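Local coordinates for protein maltose operon transcriptional repressor (Staphylococcus aureus subsp. aureus Mu50, PDB 3HCW) that probably represses transcription of the maltose operon, its C-terminal fragment having the periplasmic-binding-protein-like fold with which LacI-type regulators bind effectors and dimerise, at residues N182-T185 with R186-P190; D148-Q151 with G152-V156; D114-L117 with A118-L122; S17-P20 with I21-P25. One frame throughout, in Å; residues are numbered along the deposited sequence. Where two conformers were deposited one is given.

Contact 1: residues N182-T185 with R186-P190; sequences NLHT and RLKDP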
loop_
_atom_site.group_PDB
_atom_site.type_symbol
_atom_site.label_atom_id
_atom_site.label_comp_id
_atom_site.label_asym_id
_atom_site.label_seq_id
_atom_site.Cartn_x
_atom_site.Cartn_y
_atom_site.Cartn_z
ATOM N N ASN A 182 -0.408 26.727 12.534
ATOM C CA ASN A 182 -0.137 28.070 12.009
ATOM C C ASN A 182 -1.173 28.618 11.031
ATOM O O ASN A 182 -1.381 29.830 10.968
ATOM C CB ASN A 182 1.224 28.091 11.325
ATOM C CG ASN A 182 2.318 28.580 12.231
ATOM O OD1 ASN A 182 2.706 29.743 12.164
ATOM N ND2 ASN A 182 2.815 27.703 13.098
ATOM N N LEU A 183 -1.815 27.726 10.274
ATOM C CA LEU A 183 -2.743 28.125 9.219
ATOM C C LEU A 183 -4.189 28.006 9.658
ATOM O O LEU A 183 -5.086 28.449 8.953
ATOM C CB LEU A 183 -2.520 27.266 7.969
ATOM C CG LEU A 183 -1.207 27.450 7.205
ATOM C CD1 LEU A 183 -1.073 26.402 6.106
ATOM C CD2 LEU A 183 -1.096 28.864 6.639
ATOM N N HIS A 184 -4.390 27.426 10.836
ATOM C CA HIS A 184 -5.705 27.033 11.346
ATOM C C HIS A 184 -6.779 28.126 11.260
ATOM O O HIS A 184 -7.875 27.867 10.753
ATOM C CB HIS A 184 -5.546 26.499 12.775
ATOM C CG HIS A 184 -6.797 25.931 13.367
ATOM N ND1 HIS A 184 -7.039 25.944 14.722
ATOM C CD2 HIS A 184 -7.872 25.338 12.798
ATOM C CE1 HIS A 184 -8.206 25.378 14.964
ATOM N NE2 HIS A 184 -8.731 25.001 13.813
ATOM N N THR A 185 -6.448 29.335 11.725
ATOM C CA THR A 185 -7.368 30.475 11.699
ATOM C C THR A 185 -7.767 30.897 10.281
ATOM O O THR A 185 -8.941 31.153 10.028
ATOM C CB THR A 185 -6.822 31.700 12.506
ATOM O OG1 THR A 185 -6.419 31.277 13.814
ATOM C CG2 THR A 185 -7.892 32.785 12.651
ATOM N N ARG A 186 -6.804 30.953 9.361
ATOM C CA ARG A 186 -7.116 31.292 7.968
ATOM C C ARG A 186 -7.872 30.153 7.269
ATOM O O ARG A 186 -8.802 30.397 6.491
ATOM C CB ARG A 186 -5.856 31.689 7.191
ATOM C CG ARG A 186 -6.160 32.421 5.875
ATOM C CD ARG A 186 -5.098 33.457 5.549
ATOM N NE ARG A 186 -5.418 34.261 4.366
ATOM C CZ ARG A 186 -6.178 35.354 4.368
ATOM N NH1 ARG A 186 -6.387 36.005 3.230
ATOM N NH2 ARG A 186 -6.733 35.801 5.496
ATOM N N LEU A 187 -7.490 28.916 7.590
ATOM C CA LEU A 187 -8.141 27.722 7.060
ATOM C C LEU A 187 -9.603 27.612 7.498
ATOM O O LEU A 187 -10.388 26.897 6.878
ATOM C CB LEU A 187 -7.363 26.448 7.444
ATOM C CG LEU A 187 -5.966 26.242 6.824
ATOM C CD1 LEU A 187 -5.359 24.912 7.234
ATOM C CD2 LEU A 187 -5.938 26.356 5.305
ATOM N N LYS A 188 -9.962 28.345 8.552
ATOM C CA LYS A 188 -11.314 28.351 9.099
ATOM C C LYS A 188 -12.094 29.617 8.714
ATOM O O LYS A 188 -13.271 29.755 9.050
ATOM C CB LYS A 188 -11.254 28.209 10.622
ATOM C CG LYS A 188 -12.254 27.226 11.202
ATOM C CD LYS A 188 -11.728 25.796 11.147
ATOM C CE LYS A 188 -12.614 24.854 11.949
ATOM N NZ LYS A 188 -13.860 24.479 11.222
ATOM N N ASP A 189 -11.430 30.541 8.025
ATOM C CA ASP A 189 -12.075 31.763 7.558
ATOM C C ASP A 189 -12.991 31.469 6.366
ATOM O O ASP A 189 -12.518 31.022 5.319
ATOM C CB ASP A 189 -11.035 32.820 7.177
ATOM C CG ASP A 189 -11.615 34.230 7.152
ATOM O OD1 ASP A 189 -11.058 35.107 7.842
ATOM O OD2 ASP A 189 -12.622 34.471 6.453
ATOM N N PRO A 190 -14.303 31.732 6.520
ATOM C CA PRO A 190 -15.307 31.439 5.492
ATOM C C PRO A 190 -15.238 32.359 4.274
ATOM O O PRO A 190 -15.708 31.986 3.197
ATOM C CB PRO A 190 -16.637 31.644 6.227
ATOM C CG PRO A 190 -16.293 31.749 7.684
ATOM C CD PRO A 190 -14.920 32.325 7.717
HETATM O O HOH W 1 -4.055 31.141 10.490
#

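Contact 2: residues D148-Q151 with G152-V156; sequences DRIQ and GFETV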
loop_
_atom_site.group_PDB
_atom_site.type_symbol
_atom_site.label_atom_id
_atom_site.label_comp_id
_atom_site.label_asym_id
_atom_site.label_seq_id
_atom_site.Cartn_x
_atom_site.Cartn_y
_atom_site.Cartn_z
ATOM N N ASP A 148 9.525 19.869 -10.534
ATOM C CA ASP A 148 8.579 19.928 -11.653
ATOM C C ASP A 148 7.139 20.240 -11.229
ATOM O O ASP A 148 6.484 21.048 -11.857
ATOM C CB ASP A 148 8.585 18.612 -12.417
ATOM C CG ASP A 148 9.790 18.451 -13.300
ATOM O OD1 ASP A 148 9.817 17.457 -14.060
ATOM O OD2 ASP A 148 10.698 19.309 -13.242
ATOM N N ARG A 149 6.669 19.590 -10.163
ATOM C CA ARG A 149 5.299 19.786 -9.673
ATOM C C ARG A 149 5.111 21.144 -8.987
ATOM O O ARG A 149 4.069 21.776 -9.154
ATOM C CB ARG A 149 4.838 18.611 -8.793
ATOM C CG ARG A 149 4.650 17.303 -9.589
ATOM C CD ARG A 149 4.208 16.127 -8.722
ATOM N NE ARG A 149 4.242 14.869 -9.473
ATOM C CZ ARG A 149 4.205 13.648 -8.934
ATOM N NH1 ARG A 149 4.135 13.488 -7.620
ATOM N NH2 ARG A 149 4.264 12.576 -9.717
ATOM N N ILE A 150 6.120 21.592 -8.236
ATOM C CA ILE A 150 6.153 22.968 -7.725
ATOM C C ILE A 150 6.101 23.993 -8.870
ATOM O O ILE A 150 5.273 24.910 -8.842
ATOM C CB ILE A 150 7.363 23.207 -6.750
ATOM C CG1 ILE A 150 7.137 22.429 -5.444
ATOM C CG2 ILE A 150 7.557 24.694 -6.434
ATOM C CD1 ILE A 150 8.341 22.276 -4.565
ATOM N N GLN A 151 6.956 23.829 -9.881
ATOM C CA GLN A 151 6.963 24.738 -11.036
ATOM C C GLN A 151 5.598 24.860 -11.756
ATOM O O GLN A 151 5.170 25.961 -12.092
ATOM C CB GLN A 151 8.054 24.343 -12.036
ATOM C CG GLN A 151 8.194 25.289 -13.247
ATOM C CD GLN A 151 8.463 26.728 -12.843
ATOM O OE1 GLN A 151 9.559 27.062 -12.386
ATOM N NE2 GLN A 151 7.460 27.593 -13.013
ATOM N N GLY A 152 4.920 23.739 -11.975
ATOM C CA GLY A 152 3.613 23.761 -12.625
ATOM C C GLY A 152 2.558 24.449 -11.777
ATOM O O GLY A 152 1.653 25.105 -12.296
ATOM N N PHE A 153 2.687 24.292 -10.463
ATOM C CA PHE A 153 1.766 24.871 -9.497
ATOM C C PHE A 153 1.909 26.390 -9.471
ATOM O O PHE A 153 0.912 27.122 -9.570
ATOM C CB PHE A 153 2.062 24.275 -8.110
ATOM C CG PHE A 153 1.404 24.997 -6.962
ATOM C CD1 PHE A 153 0.085 24.722 -6.620
ATOM C CD2 PHE A 153 2.121 25.925 -6.200
ATOM C CE1 PHE A 153 -0.518 25.374 -5.540
ATOM C CE2 PHE A 153 1.534 26.573 -5.136
ATOM C CZ PHE A 153 0.213 26.292 -4.799
ATOM N N GLU A 154 3.157 26.838 -9.316
ATOM C CA GLU A 154 3.517 28.247 -9.272
ATOM C C GLU A 154 3.150 28.979 -10.559
ATOM O O GLU A 154 2.805 30.154 -10.523
ATOM C CB GLU A 154 5.028 28.396 -9.044
ATOM C CG GLU A 154 5.518 28.071 -7.646
ATOM C CD GLU A 154 6.980 28.457 -7.456
ATOM O OE1 GLU A 154 7.809 28.077 -8.306
ATOM O OE2 GLU A 154 7.302 29.150 -6.470
ATOM N N THR A 155 3.264 28.293 -11.695
ATOM C CA THR A 155 2.941 28.900 -12.988
ATOM C C THR A 155 1.443 29.154 -13.166
ATOM O O THR A 155 1.072 30.247 -13.577
ATOM C CB THR A 155 3.505 28.089 -14.170
ATOM O OG1 THR A 155 4.933 28.073 -14.097
ATOM C CG2 THR A 155 3.113 28.714 -15.493
ATOM N N VAL A 156 0.587 28.184 -12.831
ATOM C CA VAL A 156 -0.870 28.386 -12.966
ATOM C C VAL A 156 -1.382 29.396 -11.935
ATOM O O VAL A 156 -2.217 30.255 -12.243
ATOM C CB VAL A 156 -1.657 27.059 -12.902
ATOM C CG1 VAL A 156 -3.154 27.296 -12.822
ATOM C CG2 VAL A 156 -1.370 26.252 -14.118
#

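Contact 3: residues D114-L117 with A118-L122; sequences DNIL and ASENL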
loop_
_atom_site.group_PDB
_atom_site.type_symbol
_atom_site.label_atom_id
_atom_site.label_comp_id
_atom_site.label_asym_id
_atom_site.label_seq_id
_atom_site.Cartn_x
_atom_site.Cartn_y
_atom_site.Cartn_z
ATOM N N ASP A 114 4.952 13.853 -17.654
ATOM C CA ASP A 114 5.153 15.300 -17.746
ATOM C C ASP A 114 4.623 15.897 -16.448
ATOM O O ASP A 114 3.425 16.108 -16.278
ATOM C CB ASP A 114 4.471 15.883 -18.999
ATOM C CG ASP A 114 4.809 17.361 -19.242
ATOM O OD1 ASP A 114 4.556 17.856 -20.363
ATOM O OD2 ASP A 114 5.303 18.047 -18.322
ATOM N N ASN A 115 5.534 16.164 -15.520
ATOM C CA ASN A 115 5.136 16.492 -14.154
ATOM C C ASN A 115 4.770 17.954 -13.969
ATOM O O ASN A 115 4.040 18.312 -13.038
ATOM C CB ASN A 115 6.190 16.019 -13.137
ATOM C CG ASN A 115 5.922 14.615 -12.635
ATOM O OD1 ASN A 115 4.823 14.309 -12.162
ATOM N ND2 ASN A 115 6.934 13.758 -12.703
ATOM N N ILE A 116 5.261 18.793 -14.873
ATOM C CA ILE A 116 4.809 20.176 -14.938
ATOM C C ILE A 116 3.347 20.237 -15.416
ATOM O O ILE A 116 2.500 20.822 -14.752
ATOM C CB ILE A 116 5.748 21.038 -15.781
ATOM C CG1 ILE A 116 7.149 21.041 -15.134
ATOM C CG2 ILE A 116 5.177 22.435 -15.918
ATOM C CD1 ILE A 116 8.211 21.858 -15.834
ATOM N N LEU A 117 3.052 19.575 -16.521
ATOM C CA LEU A 117 1.707 19.552 -17.084
ATOM C C LEU A 117 0.708 18.921 -16.113
ATOM O O LEU A 117 -0.375 19.482 -15.872
ATOM C CB LEU A 117 1.716 18.831 -18.450
ATOM C CG LEU A 117 0.442 18.727 -19.292
ATOM C CD1 LEU A 117 -0.229 20.089 -19.480
ATOM C CD2 LEU A 117 0.765 18.104 -20.630
ATOM N N ALA A 118 1.100 17.801 -15.501
ATOM C CA ALA A 118 0.251 17.114 -14.516
ATOM C C ALA A 118 -0.172 18.067 -13.406
ATOM O O ALA A 118 -1.381 18.184 -13.105
ATOM C CB ALA A 118 0.950 15.889 -13.940
ATOM N N SER A 119 0.817 18.780 -12.848
ATOM C CA SER A 119 0.549 19.748 -11.783
ATOM C C SER A 119 -0.257 20.944 -12.264
ATOM O O SER A 119 -1.157 21.411 -11.550
ATOM C CB SER A 119 1.836 20.201 -11.076
ATOM O OG SER A 119 2.842 20.585 -11.992
ATOM N N GLU A 120 0.050 21.429 -13.469
ATOM C CA GLU A 120 -0.695 22.521 -14.067
ATOM C C GLU A 120 -2.157 22.149 -14.267
ATOM O O GLU A 120 -3.021 22.966 -14.012
ATOM C CB GLU A 120 -0.082 22.916 -15.400
ATOM C CG GLU A 120 1.111 23.797 -15.238
ATOM C CD GLU A 120 1.808 24.123 -16.521
ATOM O OE1 GLU A 120 1.327 23.709 -17.604
ATOM O OE2 GLU A 120 2.851 24.804 -16.426
ATOM N N ASN A 121 -2.410 20.922 -14.731
ATOM C CA ASN A 121 -3.760 20.395 -14.866
ATOM C C ASN A 121 -4.494 20.355 -13.532
ATOM O O ASN A 121 -5.665 20.734 -13.452
ATOM C CB ASN A 121 -3.743 18.988 -15.475
ATOM C CG ASN A 121 -3.363 18.993 -16.921
ATOM O OD1 ASN A 121 -3.484 20.008 -17.592
ATOM N ND2 ASN A 121 -2.886 17.853 -17.418
ATOM N N LEU A 122 -3.803 19.885 -12.493
ATOM C CA LEU A 122 -4.398 19.808 -11.162
ATOM C C LEU A 122 -4.641 21.197 -10.594
ATOM O O LEU A 122 -5.743 21.468 -10.089
ATOM C CB LEU A 122 -3.536 18.975 -10.206
ATOM C CG LEU A 122 -4.103 18.642 -8.822
ATOM C CD1 LEU A 122 -5.154 17.557 -8.932
ATOM C CD2 LEU A 122 -2.986 18.192 -7.877
#

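Contact 4: residues S17-P20 with I21-P25; sequences SEEP and IRLNP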
loop_
_atom_site.group_PDB
_atom_site.type_symbol
_atom_site.label_atom_id
_atom_site.label_comp_id
_atom_site.label_asym_id
_atom_site.label_seq_id
_atom_site.Cartn_x
_atom_site.Cartn_y
_atom_site.Cartn_z
ATOM N N SER A 17 14.045 1.820 1.623
ATOM C CA SER A 17 13.301 0.606 1.981
ATOM C C SER A 17 12.188 0.919 2.970
ATOM O O SER A 17 11.441 0.022 3.377
ATOM C CB SER A 17 14.232 -0.431 2.610
ATOM O OG SER A 17 15.568 -0.225 2.212
ATOM N N GLU A 18 12.092 2.202 3.333
ATOM C CA GLU A 18 11.221 2.707 4.401
ATOM C C GLU A 18 9.775 2.240 4.269
ATOM O O GLU A 18 9.294 1.979 3.163
ATOM C CB GLU A 18 11.253 4.245 4.452
ATOM C CG GLU A 18 12.509 4.912 3.873
ATOM C CD GLU A 18 13.765 4.683 4.697
ATOM O OE1 GLU A 18 14.757 4.170 4.130
ATOM O OE2 GLU A 18 13.762 5.017 5.902
ATOM N N GLU A 19 9.101 2.130 5.413
ATOM C CA GLU A 19 7.688 1.738 5.469
ATOM C C GLU A 19 6.772 2.555 4.529
ATOM O O GLU A 19 5.997 1.957 3.797
ATOM C CB GLU A 19 7.160 1.725 6.916
ATOM C CG GLU A 19 5.986 0.770 7.148
ATOM C CD GLU A 19 5.015 1.239 8.233
ATOM O OE1 GLU A 19 5.288 2.266 8.897
ATOM O OE2 GLU A 19 3.968 0.576 8.414
ATOM N N PRO A 20 6.873 3.910 4.515
ATOM C CA PRO A 20 6.039 4.585 3.508
ATOM C C PRO A 20 6.587 4.587 2.065
ATOM O O PRO A 20 6.002 5.249 1.205
ATOM C CB PRO A 20 5.941 6.030 4.039
ATOM C CG PRO A 20 6.668 6.047 5.362
ATOM C CD PRO A 20 7.609 4.896 5.327
ATOM N N ILE A 21 7.679 3.859 1.809
ATOM C CA ILE A 21 8.281 3.757 0.463
ATOM C C ILE A 21 8.025 2.394 -0.191
ATOM O O ILE A 21 7.600 2.327 -1.344
ATOM C CB ILE A 21 9.801 4.109 0.469
ATOM C CG1 ILE A 21 9.989 5.614 0.702
ATOM C CG2 ILE A 21 10.476 3.686 -0.836
ATOM C CD1 ILE A 21 11.416 6.127 0.515
ATOM N N ARG A 22 8.275 1.312 0.544
ATOM C CA ARG A 22 7.953 -0.034 0.056
ATOM C C ARG A 22 6.446 -0.320 0.095
ATOM O O ARG A 22 5.974 -1.263 -0.547
ATOM C CB ARG A 22 8.744 -1.116 0.808
ATOM C CG ARG A 22 8.395 -1.272 2.286
ATOM C CD ARG A 22 8.702 -2.686 2.769
ATOM N NE ARG A 22 8.215 -2.922 4.129
ATOM C CZ ARG A 22 8.961 -2.817 5.229
ATOM N NH1 ARG A 22 8.420 -3.056 6.421
ATOM N NH2 ARG A 22 10.249 -2.480 5.149
ATOM N N LEU A 23 5.706 0.500 0.844
ATOM C CA LEU A 23 4.238 0.435 0.892
ATOM C C LEU A 23 3.624 1.485 -0.014
ATOM O O LEU A 23 2.392 1.528 -0.171
ATOM C CB LEU A 23 3.715 0.666 2.312
ATOM C CG LEU A 23 3.570 -0.407 3.401
ATOM C CD1 LEU A 23 4.819 -1.263 3.618
ATOM C CD2 LEU A 23 3.171 0.290 4.700
ATOM N N ASN A 24 4.479 2.334 -0.596
ATOM C CA ASN A 24 4.027 3.379 -1.511
ATOM C C ASN A 24 3.535 2.707 -2.782
ATOM O O ASN A 24 4.309 2.027 -3.449
ATOM C CB ASN A 24 5.165 4.358 -1.835
ATOM C CG ASN A 24 4.667 5.710 -2.306
ATOM O OD1 ASN A 24 3.795 5.805 -3.171
ATOM N ND2 ASN A 24 5.231 6.772 -1.739
ATOM N N PRO A 25 2.248 2.893 -3.115
ATOM C CA PRO A 25 1.610 2.331 -4.308
ATOM C C PRO A 25 2.252 2.766 -5.625
ATOM O O PRO A 25 1.965 2.171 -6.664
ATOM C CB PRO A 25 0.181 2.890 -4.243
ATOM C CG PRO A 25 -0.045 3.180 -2.817
ATOM C CD PRO A 25 1.291 3.693 -2.331
#

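Contact 1: residues N182-T185 with R186-P190
L183 and L187 are joined by a nearly straight backbone bond, L187 N donating to L183 O at 2.8 Å with an N-H...O angle of 164°, while the next link, from K188 N to T185 O, is weak at 3.3 Å. This is the C-terminal part of helix 173-187, where the regular bonding pattern is giving way; D189 N then donates to R186 O. Between L183 and L187 the side chains repeat the backbone link: CD1 of L187 lies 3.8 Å from CB of L183. L187 carries CG beside its backbone N (chi1 -67°), which also brings CG up against the carbonyl oxygen of L183. Both leucines touch I135 of strand 133-139, L183 reaching strand 163-169 as well and L187 strand 194-198. On another side H184 and K188 run alongside each other, and NE2 of the imidazole approaches CD of the lysine at 4.1 Å, so the ring meets methylene rather than amine. The lysine chain bends at chi2 and chi4, and in this conformer, one of two modelled, its NZ forms a salt bridge with D221. Water 1 bridges two backbone groups of the turn: it donates to N182 O at 3.0 Å and accepts from R186 N at 3.0 Å. D189 turns its carboxylate to the chain just ahead, OD2 accepting from N191 N. The chemistry is thus divided, with aliphatic leucines packed on the sheet, while the water and the polar residues lie away from that leucine face, where the helical bonding weakens.

Contact 2: residues D148-Q151 with G152-V156
Q151 reaches one turn along the helix to T155, its NE2 donating to OG1 at 2.8 Å. The hydroxyl oxygen lies in the amide plane, although the N-H...O angle of 138° leaves the bond noticeably bent. A chain that starts away from the backbone N (chi1 -177°) and folds back at chi2 (57°) brings the amide across the threonine side chain. Beside this pair, I150 and E154 run alongside each other. The I150 methyl CG2 sits against the E154 carboxylate, 3.9 Å from OE1, and the glutamate CG rests 3.4 Å from the I150 carbonyl oxygen. That oxygen also accepts E154 N at 2.9 Å in a nearly straight bond, so the backbone link runs beside this side-chain contact. The bonds of G152 N to D148 O, F153 N to R149 O and T155 N to Q151 O continue the regular alpha-helical pattern. Further out, polar ends are held by other elements: D148 OD2 forms a salt bridge with K99, and R149 NE donates to N115 OD1 while its NH1 meets a bound glycerol. In the S119 conformer given, one of two, OG lies 3.3 Å from G152 CA, where the lack of a side chain lets helix 115-129 come close. Helix 144-159 is the crossover of the beta-alpha-beta unit with strands 133-139 and 163-169: I150 and F153 pack on both strands, the F153 ring meeting that of F136 obliquely, while V156 faces E120 and I127 of helix 115-129.

Contact 3: residues D114-L117 with A118-L122
The flat amide of N121 has L117 beside it: the carbonyl oxygen of L117 lies 3.2 Å from CG, and the leucine CD1 is 3.8 Å from OD1, the two side chains crossing at a slant. The E120 carboxylate is met by the I116 methyl CG2, which comes to 3.4 Å from OE2 while the two side chains run alongside each other. At D114 the carboxylate takes a hydrogen bond from above its plane, L117 N lying 3.3 Å from OD2. D114 is the N-cap of helix 115-129, and this capping bond serves a backbone N-H of the first turn; its own carbonyl oxygen receives A118 N at 3.0 Å. Within the periplasmic-binding-protein-like fold the helix follows strand 110-113, and A118 and L122 pack on strands 241-244 and 272-280. In the modelled conformer, one of two, S119 OG lies 2.8 Å from both N115 O and I116 O, so which of them takes its proton is not settled. Its chi1 of 49° sets the hydroxyl between backbone N and carbonyl carbon, back against the preceding turn. E120 N and N121 N donate to I116 O and L117 O, continuing the helix.

Contact 4: residues S17-P20 with I21-P25
I21 lays its side chain along that of E18, the methyl CD1 resting 3.7 Å from CG of the glutamate, both pointing the same way. The carbonyl oxygen of E18 takes two backbone donors. R22 N approaches in line with the carbonyl at 2.9 Å, whereas I21 N comes in at 2.8 Å from well above the carbonyl plane. E19 crosses L23 at an angle, its CG 3.8 Å from the leucine CD2, and L23 CB also presses on E19 O at 3.0 Å. The backbone bond from L23 N to E19 O beside it is weak. These residues form the short helix 19-22, which lies between strand 9-13 and helix 25-39 in the first beta-alpha step of the fold. N24 is the N-cap of the second helix, its OD1 accepting from F26 N. The same amide reaches back with ND2 to P20 O, a weak bond of 3.4 Å that links the turn back from the N-cap residue. R22 holds CG between its backbone N and carbonyl carbon (chi1 66°), which carries the extended chain back beside S17, where NH2 makes a weak bond of 3.3 Å to O of S17, a residue whose OG bonds V49 O. Across the dimer interface, P20 packs on Y231 of the second subunit, R22 on its L32, and L23 on its P25, while NH1 of R22 makes a weak hydrogen bond to N29 of that subunit.

In the fold
Contacts 2 and 3 belong together: their centres are about 7 Å apart, and helices 144-159 and 115-129 meet there, partly buried, through close polar and glycine-mediated approaches. Both are regular helix, and both set an aliphatic isoleucine against a glutamate one turn on. Contact 1, with its centre about 24 Å from that of contact 2, is a surface contact at the far end of helix 173-187, where backbone bonding weakens and water helps. Contact 4, also partly buried, lies on the opposite side of the chain's centre from contacts 2 and 3, and is the one of the four that touches the second subunit; it mixes two firm bonds to one carbonyl with weak ones round a short turn.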